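Local coordinates for DNA repair protein RecN (Deinococcus radiodurans, PDB 4ABX) that may take part in recombinational repair of damaged DNA as an ATP-binding, SMC-like protein, of which this chain is the coiled-coil domain, at residues Arg8-Gln13 / Glu164-Ala169; Ser25-Asp30 / Ser132-Leu137. All coordinates share one frame; numbering follows the deposited sequence.

Interaction 1: residues Arg8-Gln13 / Glu164-Ala169; sequences RERARQ and EDERDA
A loose, solvent-facing contact between two roughly antiparallel helices joins Arg8-Gln13, near the start of the coiled-coil domain, to Glu164-Ala169 at its far end in sequence. The short helical segments run at 141° to each other with axes 11.3 Å apart at closest approach, a spacing bridged by long side chains. Arg10 and Glu166 carry most of it, sliding past one another in opposite directions. Arg10 leaves its helix with CG anti to the backbone N (chi1 -175°), then bends at chi3, which swings the guanidinium alongside the partner helix. There Arg10 NH1 lies 3.4 Å from Glu166 CG, which sits at the guanidinium edge, near its plane, while Arg10 CD packs 3.5 Å from that same Glu166 CG. One guanidinium face is covered off-centre by Asp165 CB, 4.2 Å above the plane. Glu166, extended beyond CG, carries its carboxylate past the arginine toward Ala11, with OE2 4.1 Å from Ala11 CA. The guanidinium and carboxylate planes are 83° apart, and Arg10 NH1 and Glu166 OE2 stay 4.7 Å apart, too far for a salt bridge. At most a diffuse electrostatic attraction would add to the van der Waals contact of the side chains. Ala169 CB, in a poorly ordered residue, borders NH1. Earlier in helix 145-169, Arg10 also touches Leu162, and Gln13 packs on Glu158 and Leu162, continuing the pairing of helices 6-27 and 145-169.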
ATOM      1  N   ARG A   8      -8.909  43.162  61.721  1.00 29.75           N
ATOM      2  CA  ARG A   8      -8.427  41.939  61.080  1.00 28.93           C
ATOM      3  C   ARG A   8      -8.900  41.874  59.636  1.00 27.77           C
ATOM      4  O   ARG A   8      -8.145  41.491  58.749  1.00 26.64           O
ATOM      5  CB  ARG A   8      -8.873  40.683  61.841  1.00 28.01           C
ATOM      6  CG  ARG A   8      -8.153  40.503  63.165  1.00 26.41           C
ATOM      7  CD  ARG A   8      -8.291  39.102  63.758  1.00 24.64           C
ATOM      8  NE  ARG A   8      -7.373  38.989  64.883  1.00 37.42           N
ATOM      9  CZ  ARG A   8      -7.635  39.451  66.100  1.00 39.14           C
ATOM     10  NH1 ARG A   8      -8.804  40.020  66.358  1.00 37.38           N
ATOM     11  NH2 ARG A   8      -6.733  39.335  67.061  1.00 45.55           N
ATOM     12  N   GLU A   9     -10.151  42.260  59.407  1.00 31.59           N
ATOM     13  CA  GLU A   9     -10.724  42.243  58.064  1.00 32.34           C
ATOM     14  C   GLU A   9     -10.000  43.200  57.118  1.00 30.77           C
ATOM     15  O   GLU A   9      -9.804  42.897  55.939  1.00 26.94           O
ATOM     16  CB  GLU A   9     -12.217  42.568  58.110  1.00 39.18           C
ATOM     17  CG  GLU A   9     -13.074  41.448  58.666  1.00 47.96           C
ATOM     18  CD  GLU A   9     -14.520  41.862  58.858  1.00 60.51           C
ATOM     19  OE1 GLU A   9     -14.825  43.059  58.680  1.00 66.31           O
ATOM     20  OE2 GLU A   9     -15.353  40.990  59.191  1.00 64.35           O
ATOM     21  N   ARG A  10      -9.604  44.354  57.636  1.00 29.46           N
ATOM     22  CA  ARG A  10      -8.864  45.319  56.833  1.00 29.19           C
ATOM     23  C   ARG A  10      -7.492  44.772  56.450  1.00 28.61           C
ATOM     24  O   ARG A  10      -7.037  44.955  55.321  1.00 30.05           O
ATOM     25  CB  ARG A  10      -8.699  46.638  57.582  1.00 24.87           C
ATOM     26  CG  ARG A  10      -8.038  47.727  56.755  1.00 32.75           C
ATOM     27  CD  ARG A  10      -7.492  48.857  57.631  1.00 40.99           C
ATOM     28  NE  ARG A  10      -8.509  49.419  58.513  1.00 48.08           N
ATOM     29  CZ  ARG A  10      -8.275  49.847  59.750  1.00 55.64           C
ATOM     30  NH1 ARG A  10      -7.052  49.774  60.264  1.00 55.81           N
ATOM     31  NH2 ARG A  10      -9.266  50.342  60.478  1.00 57.44           N
ATOM     32  N   ALA A  11      -6.830  44.112  57.399  1.00 30.27           N
ATOM     33  CA  ALA A  11      -5.514  43.533  57.146  1.00 28.26           C
ATOM     34  C   ALA A  11      -5.595  42.513  56.014  1.00 29.95           C
ATOM     35  O   ALA A  11      -4.752  42.495  55.116  1.00 28.46           O
ATOM     36  CB  ALA A  11      -4.956  42.891  58.411  1.00 21.43           C
ATOM     37  N   ARG A  12      -6.621  41.670  56.056  1.00 27.61           N
ATOM     38  CA  ARG A  12      -6.802  40.656  55.028  1.00 20.95           C
ATOM     39  C   ARG A  12      -7.153  41.288  53.683  1.00 21.40           C
ATOM     40  O   ARG A  12      -6.717  40.816  52.640  1.00 25.28           O
ATOM     41  CB  ARG A  12      -7.851  39.612  55.450  1.00 24.37           C
ATOM     42  CG  ARG A  12      -7.437  38.782  56.678  1.00 20.01           C
ATOM     43  CD  ARG A  12      -8.313  37.546  56.875  1.00 21.69           C
ATOM     44  NE  ARG A  12      -9.738  37.864  56.896  1.00 23.16           N
ATOM     45  CZ  ARG A  12     -10.428  38.161  57.992  1.00 31.78           C
ATOM     46  NH1 ARG A  12      -9.834  38.182  59.182  1.00 28.51           N
ATOM     47  NH2 ARG A  12     -11.722  38.436  57.900  1.00 33.03           N
ATOM     48  N   GLN A  13      -7.933  42.362  53.708  1.00 22.04           N
ATOM     49  CA  GLN A  13      -8.308  43.029  52.470  1.00 24.33           C
ATOM     50  C   GLN A  13      -7.087  43.660  51.808  1.00 27.40           C
ATOM     51  O   GLN A  13      -6.961  43.652  50.584  1.00 25.89           O
ATOM     52  CB  GLN A  13      -9.396  44.076  52.716  1.00 25.31           C
ATOM     53  CG  GLN A  13      -9.895  44.756  51.444  1.00 26.06           C
ATOM     54  CD  GLN A  13     -10.731  43.835  50.574  1.00 35.66           C
ATOM     55  OE1 GLN A  13     -11.143  44.206  49.476  1.00 38.70           O
ATOM     56  NE2 GLN A  13     -10.993  42.633  51.067  1.00 38.39           N
ATOM     57  N   GLU A 164      -3.657  53.856  54.344  1.00 37.34           N
ATOM     58  CA  GLU A 164      -3.709  55.142  55.031  1.00 43.84           C
ATOM     59  C   GLU A 164      -4.532  55.053  56.313  1.00 43.19           C
ATOM     60  O   GLU A 164      -4.172  55.651  57.332  1.00 42.51           O
ATOM     61  CB  GLU A 164      -4.280  56.227  54.117  1.00 50.39           C
ATOM     62  CG  GLU A 164      -4.311  57.607  54.760  1.00 55.50           C
ATOM     63  CD  GLU A 164      -4.933  58.655  53.863  1.00 64.68           C
ATOM     64  OE1 GLU A 164      -4.260  59.107  52.913  1.00 69.90           O
ATOM     65  OE2 GLU A 164      -6.099  59.029  54.109  1.00 66.57           O
ATOM     66  N   ASP A 165      -5.636  54.312  56.259  1.00 42.48           N
ATOM     67  CA  ASP A 165      -6.492  54.138  57.429  1.00 42.18           C
ATOM     68  C   ASP A 165      -5.717  53.460  58.552  1.00 41.73           C
ATOM     69  O   ASP A 165      -5.882  53.796  59.725  1.00 41.87           O
ATOM     70  CB  ASP A 165      -7.733  53.311  57.081  1.00 37.61           C
ATOM     71  CG  ASP A 165      -8.634  54.001  56.074  1.00 37.24           C
ATOM     72  OD1 ASP A 165      -8.643  55.247  56.035  1.00 41.38           O
ATOM     73  OD2 ASP A 165      -9.335  53.293  55.318  1.00 36.97           O
ATOM     74  N   GLU A 166      -4.876  52.498  58.187  1.00 41.52           N
ATOM     75  CA  GLU A 166      -4.059  51.797  59.168  1.00 43.04           C
ATOM     76  C   GLU A 166      -3.046  52.725  59.818  1.00 42.47           C
ATOM     77  O   GLU A 166      -2.887  52.718  61.035  1.00 44.85           O
ATOM     78  CB  GLU A 166      -3.349  50.598  58.544  1.00 45.51           C
ATOM     79  CG  GLU A 166      -4.129  49.301  58.653  1.00 53.88           C
ATOM     80  CD  GLU A 166      -3.326  48.102  58.193  1.00 55.17           C
ATOM     81  OE1 GLU A 166      -2.307  48.301  57.497  1.00 54.27           O
ATOM     82  OE2 GLU A 166      -3.712  46.963  58.534  1.00 56.61           O
ATOM     83  N   ARG A 167      -2.359  53.523  59.005  1.00 42.33           N
ATOM     84  CA  ARG A 167      -1.412  54.491  59.543  1.00 52.57           C
ATOM     85  C   ARG A 167      -2.112  55.522  60.429  1.00 56.48           C
ATOM     86  O   ARG A 167      -1.584  55.926  61.465  1.00 55.54           O
ATOM     87  CB  ARG A 167      -0.614  55.167  58.422  1.00 59.25           C
ATOM     88  CG  ARG A 167       0.628  54.381  58.011  1.00 62.22           C
ATOM     89  CD  ARG A 167       1.434  55.093  56.936  1.00 67.48           C
ATOM     90  NE  ARG A 167       0.826  54.953  55.615  1.00 71.48           N
ATOM     91  CZ  ARG A 167       0.006  55.846  55.073  1.00 72.90           C
ATOM     92  NH1 ARG A 167      -0.304  56.952  55.738  1.00 73.32           N
ATOM     93  NH2 ARG A 167      -0.502  55.632  53.867  1.00 71.20           N
ATOM     94  N   ASP A 168      -3.308  55.937  60.025  1.00 59.34           N
ATOM     95  CA  ASP A 168      -4.092  56.865  60.831  1.00 65.02           C
ATOM     96  C   ASP A 168      -4.520  56.224  62.149  1.00 68.94           C
ATOM     97  O   ASP A 168      -4.627  56.898  63.173  1.00 68.40           O
ATOM     98  CB  ASP A 168      -5.321  57.358  60.061  1.00 65.85           C
ATOM     99  CG  ASP A 168      -4.979  58.413  59.022  1.00 67.91           C
ATOM    100  OD1 ASP A 168      -3.809  58.851  58.975  1.00 68.01           O
ATOM    101  OD2 ASP A 168      -5.886  58.815  58.259  1.00 69.22           O
ATOM    102  N   ALA A 169      -4.756  54.916  62.116  1.00 72.27           N
ATOM    103  CA  ALA A 169      -5.234  54.191  63.289  1.00 76.61           C
ATOM    104  C   ALA A 169      -4.219  54.183  64.432  1.00 84.19           C
ATOM    105  O   ALA A 169      -4.594  54.207  65.606  1.00 84.28           O
ATOM    106  CB  ALA A 169      -5.618  52.770  62.909  1.00 72.25           C
TER

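Interaction 2: residues Ser25-Asp30 / Ser132-Leu137; sequences SEVSPD and SALSKL
Val27, in the last turn of helix 6-27, meets Leu137 of helix 121-141 tip to tip at an apolar junction within the helical coiled-coil domain, where the turn after helix 6-27 packs on helix 121-141. The backbone brings Val27 CB to 3.7 Å from Leu137 CD1. With CG1 anti to the backbone N (chi1 175°) and CG2 anti to the carbonyl carbon, Val27 places CG1 beside the same methyl and 4.4 Å from Ala133 CB. Both leucines hold CG anti to their carbonyl carbons and continue with chi2 near 180°; they share Val27 and Pro29 but use different methyls. Leu137 crosses the Pro29 ring at about a right angle, CD1 standing 4.0 Å from Pro29 CG. Leu134 CD2 lies 4.0 Å from Pro29 CB, the next ring atom, and 4.3 Å from Val27 CG1. Ser28 leaves helical geometry with positive phi (55°); its sequence neighbours Val27 and Pro29 both direct CB toward helix 121-141. Arg130 NH1 hydrogen-bonds to Val27 O. Leu134 reaches helix 33-63 at Leu37, while Pro29 and Leu134 touch Leu145 and Leu137 touches Val148, both of helix 145-169.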
ATOM      1  N   SER A  25       0.018  43.370  37.323  1.00 26.52           N
ATOM      2  CA  SER A  25       1.161  44.183  36.932  1.00 26.51           C
ATOM      3  C   SER A  25       2.287  43.329  36.367  1.00 25.19           C
ATOM      4  O   SER A  25       3.014  43.760  35.471  1.00 28.98           O
ATOM      5  CB  SER A  25       1.660  45.013  38.120  1.00 34.29           C
ATOM      6  OG  SER A  25       0.601  45.790  38.650  1.00 43.09           O
ATOM      7  N   GLU A  26       2.435  42.120  36.893  1.00 24.77           N
ATOM      8  CA  GLU A  26       3.481  41.216  36.416  1.00 31.96           C
ATOM      9  C   GLU A  26       3.253  40.777  34.973  1.00 32.83           C
ATOM     10  O   GLU A  26       4.207  40.514  34.241  1.00 34.21           O
ATOM     11  CB  GLU A  26       3.612  39.996  37.332  1.00 34.49           C
ATOM     12  CG  GLU A  26       4.243  40.324  38.677  1.00 47.52           C
ATOM     13  CD  GLU A  26       4.293  39.134  39.611  1.00 54.43           C
ATOM     14  OE1 GLU A  26       3.644  38.110  39.305  1.00 56.50           O
ATOM     15  OE2 GLU A  26       4.978  39.222  40.651  1.00 57.38           O
ATOM     16  N   VAL A  27       1.989  40.707  34.568  1.00 33.44           N
ATOM     17  CA  VAL A  27       1.640  40.307  33.206  1.00 25.82           C
ATOM     18  C   VAL A  27       1.600  41.526  32.291  1.00 28.39           C
ATOM     19  O   VAL A  27       1.915  41.442  31.096  1.00 25.70           O
ATOM     20  CB  VAL A  27       0.284  39.577  33.172  1.00 31.93           C
ATOM     21  CG1 VAL A  27      -0.133  39.278  31.738  1.00 35.61           C
ATOM     22  CG2 VAL A  27       0.358  38.300  33.993  1.00 31.84           C
ATOM     23  N   SER A  28       1.210  42.661  32.867  1.00 25.42           N
ATOM     24  CA  SER A  28       1.173  43.934  32.158  1.00 27.33           C
ATOM     25  C   SER A  28       0.337  43.881  30.875  1.00 29.51           C
ATOM     26  O   SER A  28       0.856  44.098  29.777  1.00 30.35           O
ATOM     27  CB  SER A  28       2.596  44.418  31.862  1.00 29.71           C
ATOM     28  OG  SER A  28       2.569  45.695  31.262  1.00 41.93           O
ATOM     29  N   PRO A  29      -0.968  43.607  31.017  1.00 24.85           N
ATOM     30  CA  PRO A  29      -1.871  43.515  29.865  1.00 28.34           C
ATOM     31  C   PRO A  29      -1.987  44.836  29.108  1.00 29.92           C
ATOM     32  O   PRO A  29      -2.182  45.892  29.711  1.00 23.25           O
ATOM     33  CB  PRO A  29      -3.217  43.143  30.500  1.00 26.19           C
ATOM     34  CG  PRO A  29      -3.103  43.586  31.928  1.00 23.96           C
ATOM     35  CD  PRO A  29      -1.669  43.350  32.287  1.00 22.84           C
ATOM     36  N   ASP A  30      -1.871  44.765  27.789  1.00 27.52           N
ATOM     37  CA  ASP A  30      -1.954  45.950  26.942  1.00 30.62           C
ATOM     38  C   ASP A  30      -3.156  45.830  26.017  1.00 32.31           C
ATOM     39  O   ASP A  30      -3.071  45.206  24.956  1.00 27.13           O
ATOM     40  CB  ASP A  30      -0.662  46.104  26.138  1.00 28.12           C
ATOM     41  CG  ASP A  30      -0.727  47.235  25.123  1.00 38.24           C
ATOM     42  OD1 ASP A  30      -1.518  48.183  25.309  1.00 37.81           O
ATOM     43  OD2 ASP A  30       0.029  47.170  24.132  1.00 41.88           O
ATOM     44  N   SER A 132      -2.441  32.680  26.719  1.00 16.37           N
ATOM     45  CA  SER A 132      -2.865  31.952  27.907  1.00 22.79           C
ATOM     46  C   SER A 132      -2.765  32.830  29.146  1.00 23.03           C
ATOM     47  O   SER A 132      -3.630  32.775  30.017  1.00 19.98           O
ATOM     48  CB  SER A 132      -2.020  30.695  28.105  1.00 31.19           C
ATOM     49  OG  SER A 132      -2.338  30.076  29.340  1.00 38.12           O
ATOM     50  N   ALA A 133      -1.707  33.636  29.223  1.00 19.84           N
ATOM     51  CA  ALA A 133      -1.521  34.517  30.372  1.00 24.57           C
ATOM     52  C   ALA A 133      -2.608  35.585  30.395  1.00 21.64           C
ATOM     53  O   ALA A 133      -3.152  35.906  31.452  1.00 22.64           O
ATOM     54  CB  ALA A 133      -0.131  35.149  30.358  1.00 26.81           C
ATOM     55  N   LEU A 134      -2.931  36.126  29.223  1.00 20.85           N
ATOM     56  CA  LEU A 134      -3.984  37.134  29.115  1.00 17.61           C
ATOM     57  C   LEU A 134      -5.357  36.533  29.434  1.00 20.42           C
ATOM     58  O   LEU A 134      -6.181  37.172  30.095  1.00 19.75           O
ATOM     59  CB  LEU A 134      -3.977  37.798  27.726  1.00 15.84           C
ATOM     60  CG  LEU A 134      -2.742  38.635  27.392  1.00 20.37           C
ATOM     61  CD1 LEU A 134      -2.727  39.050  25.922  1.00 18.27           C
ATOM     62  CD2 LEU A 134      -2.648  39.860  28.309  1.00 22.73           C
ATOM     63  N   SER A 135      -5.596  35.306  28.972  1.00 20.63           N
ATOM     64  CA  SER A 135      -6.855  34.600  29.247  1.00 26.56           C
ATOM     65  C   SER A 135      -7.073  34.348  30.736  1.00 22.47           C
ATOM     66  O   SER A 135      -8.181  34.514  31.250  1.00 19.19           O
ATOM     67  CB  SER A 135      -6.906  33.255  28.507  1.00 31.46           C
ATOM     68  OG  SER A 135      -7.052  33.443  27.114  1.00 37.45           O
ATOM     69  N   LYS A 136      -6.018  33.929  31.424  1.00 20.29           N
ATOM     70  CA  LYS A 136      -6.104  33.709  32.863  1.00 23.62           C
ATOM     71  C   LYS A 136      -6.521  34.989  33.596  1.00 25.10           C
ATOM     72  O   LYS A 136      -7.322  34.936  34.533  1.00 24.58           O
ATOM     73  CB  LYS A 136      -4.780  33.173  33.408  1.00 25.91           C
ATOM     74  CG  LYS A 136      -4.391  31.816  32.829  1.00 36.85           C
ATOM     75  CD  LYS A 136      -3.092  31.298  33.433  1.00 43.90           C
ATOM     76  CE  LYS A 136      -2.732  29.921  32.884  1.00 46.71           C
ATOM     77  NZ  LYS A 136      -1.468  29.397  33.475  1.00 49.72           N
ATOM     78  N   LEU A 137      -5.995  36.133  33.155  1.00 24.09           N
ATOM     79  CA  LEU A 137      -6.354  37.427  33.747  1.00 19.56           C
ATOM     80  C   LEU A 137      -7.805  37.806  33.477  1.00 25.15           C
ATOM     81  O   LEU A 137      -8.503  38.307  34.365  1.00 25.94           O
ATOM     82  CB  LEU A 137      -5.439  38.541  33.227  1.00 22.26           C
ATOM     83  CG  LEU A 137      -4.025  38.603  33.800  1.00 20.97           C
ATOM     84  CD1 LEU A 137      -3.353  39.904  33.389  1.00 27.38           C
ATOM     85  CD2 LEU A 137      -4.070  38.482  35.314  1.00 20.93           C
TER

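How the interactions relate
Helix 6-27 links the two contacts: interaction 1 uses its beginning and interaction 2 its last turn and the residues that follow. Their centres lie 28 Å apart, with nearest atoms about 14 Å apart, so they do not touch. Along the chain the order is 8-13, 25-30, 132-137, 164-169, placing interaction 2 within the span bracketed by interaction 1. The partner helices, 121-141 and 145-169, are consecutive. Interaction 1 pairs the chain ends, 46 Å from the chain centre; interaction 2 lies 18 Å from it, on the same side. Both join sequence-distant helices, consistent with an elongated, all-helical coiled-coil arm that folds back on itself.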